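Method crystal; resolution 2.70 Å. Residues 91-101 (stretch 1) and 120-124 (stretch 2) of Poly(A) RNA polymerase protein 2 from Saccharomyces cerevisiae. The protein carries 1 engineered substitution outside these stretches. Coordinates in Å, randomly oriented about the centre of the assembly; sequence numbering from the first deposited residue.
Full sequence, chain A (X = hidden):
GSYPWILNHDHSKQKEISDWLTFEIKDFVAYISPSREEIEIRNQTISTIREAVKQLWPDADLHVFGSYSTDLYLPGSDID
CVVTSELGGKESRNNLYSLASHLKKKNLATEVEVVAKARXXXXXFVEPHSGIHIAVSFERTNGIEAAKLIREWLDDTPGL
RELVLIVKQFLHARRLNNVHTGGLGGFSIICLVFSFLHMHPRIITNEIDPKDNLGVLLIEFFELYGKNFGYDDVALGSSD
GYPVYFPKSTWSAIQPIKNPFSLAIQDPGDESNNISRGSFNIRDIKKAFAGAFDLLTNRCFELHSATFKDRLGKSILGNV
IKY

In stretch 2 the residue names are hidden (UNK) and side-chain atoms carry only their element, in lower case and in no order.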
# COMPACT_ATOMS: atom_id res chain seq x y z
N GLU A 91 -22.86 -2.74 24.11
CA GLU A 91 -22.39 -1.86 25.17
C GLU A 91 -21.16 -1.07 24.70
O GLU A 91 -20.70 -0.15 25.40
CB GLU A 91 -22.06 -2.69 26.42
CG GLU A 91 -21.93 -1.86 27.69
CD GLU A 91 -23.25 -1.27 28.14
OE1 GLU A 91 -23.24 -0.46 29.10
OE2 GLU A 91 -24.30 -1.61 27.54
N SER A 92 -20.65 -1.42 23.52
CA SER A 92 -19.50 -0.73 22.94
C SER A 92 -19.55 0.81 23.05
O SER A 92 -18.59 1.40 23.56
CB SER A 92 -19.30 -1.18 21.50
OG SER A 92 -18.44 -2.28 21.38
N ARG A 93 -20.65 1.42 22.58
CA ARG A 93 -20.71 2.85 22.47
C ARG A 93 -20.77 3.47 23.85
O ARG A 93 -19.96 4.39 24.18
CB ARG A 93 -21.90 3.30 21.66
CG ARG A 93 -21.58 3.24 20.16
CD ARG A 93 -22.72 3.69 19.30
NE ARG A 93 -22.39 3.61 17.87
CZ ARG A 93 -22.20 2.47 17.21
NH1 ARG A 93 -22.39 1.32 17.83
NH2 ARG A 93 -21.84 2.43 15.93
N ASN A 94 -21.81 3.10 24.60
CA ASN A 94 -21.97 3.61 25.96
C ASN A 94 -20.63 3.65 26.72
O ASN A 94 -20.36 4.61 27.44
CB ASN A 94 -22.91 2.68 26.70
CG ASN A 94 -24.33 2.70 26.12
OD1 ASN A 94 -24.79 3.66 25.45
ND2 ASN A 94 -25.04 1.64 26.41
N ASN A 95 -19.79 2.64 26.52
CA ASN A 95 -18.48 2.52 27.20
C ASN A 95 -17.44 3.45 26.59
O ASN A 95 -16.57 3.95 27.28
CB ASN A 95 -17.97 1.06 27.18
CG ASN A 95 -18.74 0.17 28.19
OD1 ASN A 95 -19.35 0.67 29.14
ND2 ASN A 95 -18.68 -1.14 27.99
N LEU A 96 -17.53 3.68 25.28
CA LEU A 96 -16.66 4.65 24.65
C LEU A 96 -16.97 6.07 25.17
O LEU A 96 -16.05 6.84 25.45
CB LEU A 96 -16.72 4.59 23.12
CG LEU A 96 -16.10 3.38 22.39
CD1 LEU A 96 -16.66 3.22 20.98
CD2 LEU A 96 -14.58 3.45 22.33
N TYR A 97 -18.25 6.41 25.30
CA TYR A 97 -18.63 7.72 25.83
C TYR A 97 -17.98 7.95 27.20
O TYR A 97 -17.51 9.05 27.50
CB TYR A 97 -20.15 7.89 25.91
CG TYR A 97 -20.88 7.59 24.63
CD1 TYR A 97 -22.07 6.86 24.64
CD2 TYR A 97 -20.37 8.00 23.40
CE1 TYR A 97 -22.75 6.58 23.46
CE2 TYR A 97 -21.04 7.72 22.22
CZ TYR A 97 -22.23 7.01 22.26
OH TYR A 97 -22.89 6.73 21.08
N SER A 98 -17.96 6.89 28.00
CA SER A 98 -17.41 6.96 29.36
C SER A 98 -15.90 7.12 29.35
O SER A 98 -15.34 7.90 30.12
CB SER A 98 -17.79 5.72 30.15
OG SER A 98 -19.19 5.51 30.12
N LEU A 99 -15.24 6.36 28.48
CA LEU A 99 -13.80 6.46 28.29
C LEU A 99 -13.43 7.86 27.81
O LEU A 99 -12.48 8.47 28.30
CB LEU A 99 -13.34 5.43 27.26
CG LEU A 99 -11.85 5.38 26.91
CD1 LEU A 99 -10.97 5.46 28.17
CD2 LEU A 99 -11.54 4.12 26.11
N ALA A 100 -14.20 8.37 26.84
CA ALA A 100 -13.99 9.72 26.32
C ALA A 100 -14.09 10.74 27.43
O ALA A 100 -13.14 11.47 27.70
CB ALA A 100 -15.00 10.04 25.22
N SER A 101 -15.25 10.79 28.07
CA SER A 101 -15.46 11.70 29.18
C SER A 101 -14.28 11.65 30.14
O SER A 101 -13.81 12.67 30.63
CB SER A 101 -16.74 11.34 29.91
OG SER A 101 -17.37 12.49 30.40
N UNK A 120 -17.56 -1.19 13.44
CA UNK A 120 -16.87 -1.17 14.73
C UNK A 120 -16.65 0.27 15.15
O UNK A 120 -15.95 1.02 14.46
c UNK A 120 -15.70 -3.33 14.22
c UNK A 120 -14.82 -1.84 16.02
c UNK A 120 -15.51 -1.89 14.66
N UNK A 121 -17.25 0.68 16.28
CA UNK A 121 -17.19 2.06 16.75
C UNK A 121 -15.84 2.36 17.37
O UNK A 121 -15.32 1.53 18.12
c UNK A 121 -17.99 -0.21 17.20
c UNK A 121 -18.44 0.72 18.29
c UNK A 121 -18.29 2.12 17.82
N UNK A 122 -15.28 3.52 17.05
CA UNK A 122 -13.92 3.86 17.43
C UNK A 122 -13.81 5.27 18.01
O UNK A 122 -14.56 6.17 17.63
c UNK A 122 -12.98 3.75 16.23
c UNK A 122 -11.60 4.29 16.57
c UNK A 122 -12.17 2.14 14.46
c UNK A 122 -12.87 2.29 15.79
N UNK A 123 -12.87 5.46 18.92
CA UNK A 123 -12.64 6.75 19.55
C UNK A 123 -11.24 7.25 19.17
O UNK A 123 -10.23 6.58 19.43
c UNK A 123 -12.10 7.70 23.23
c UNK A 123 -12.80 6.61 21.09
c UNK A 123 -11.85 5.57 21.66
c UNK A 123 -12.53 7.92 21.80
N UNK A 124 -11.17 8.40 18.51
CA UNK A 124 -9.89 8.97 18.09
C UNK A 124 -9.55 10.18 18.95
O UNK A 124 -10.43 10.96 19.28
n UNK A 124 -9.83 10.22 12.32
c UNK A 124 -9.94 9.42 16.63
c UNK A 124 -9.50 9.68 13.68
c UNK A 124 -10.30 8.33 15.65
c UNK A 124 -10.67 8.93 14.30

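Position 120 carries three side-chain atoms, all carbon: one bonded to CA, with two further carbons on it. The CA-to-CB bond points away from stretch 1, and no side-chain atom touches it: the nearest, one arm of the fork, is 6.5 Å from Ser92 OG. A fork at CB with no heteroatom and no further extension fits valine; threonine would have the same shape, but one arm would be oxygen. Val120 lies just before the strand and takes no part in the contact.

Position 121 also has three side-chain carbons, but here they run from CA back to the backbone N and close a five-membered ring. The CA-to-CB bond points toward the helix, and the ring meets three of its residues. One ring carbon lies 3.8 Å from Ser92 CB, CB of position 121 lies 3.7 Å from Leu96 CD1, and the same CB sits 4.0 Å from Arg93 CZ, over one face of the guanidinium. The CA-to-CB bond of Arg93 points sideways, so it is the far end of this side chain that reaches the ring. The closure onto N identifies proline, and the phi of -76° agrees with it; the carbon near Ser92 is Pro121 CG.

Position 122 shows four carbons, forked at the first, with one arm two carbons long. Its CA-to-CB bond points away from the helix, and its side chain touches nothing there; only the backbone does, N lying 4.2 Å from Leu96 CD1. The fork is the pattern of isoleucine; leucine would fork one atom later. The side chain of Ile122 comes nearest at CB, 6.0 Å from Leu96 CD1.

Position 123 repeats the four-carbon pattern, again forked at the first atom, but its CA-to-CB bond points toward the helix. The short arm is 3.5 Å from Leu96 CD2, while the end of the long arm lies 4.2 Å from Ala100 CB and 4.4 Å from Leu99 CG. This too is isoleucine. With chi1 and chi2 both t, Ile123 reaches along the helix, CG2 meeting Leu96 and CD1 meeting Ala100 and Leu99.

Position 124 has four carbons in a row ending in nitrogen, and none touches stretch 1. The unbranched chain defines lysine. Lys124 CG, its nearest side-chain atom, is 9.3 Å from Leu96 CD2.

The contact is a helix packed on a strand, with axes 8.9 Å apart at closest approach and N-to-C directions only 9° apart. Strand alternation turns Pro121 and Ile123 to the helix and Ile122 away. Leu96 joins the two, its CD1 against Pro121 and its CD2 against Ile123. No hydrogen bond crosses the interface, and the 324 Å² buried is mainly apolar packing.

Stretch 2 120-124: VPIIK
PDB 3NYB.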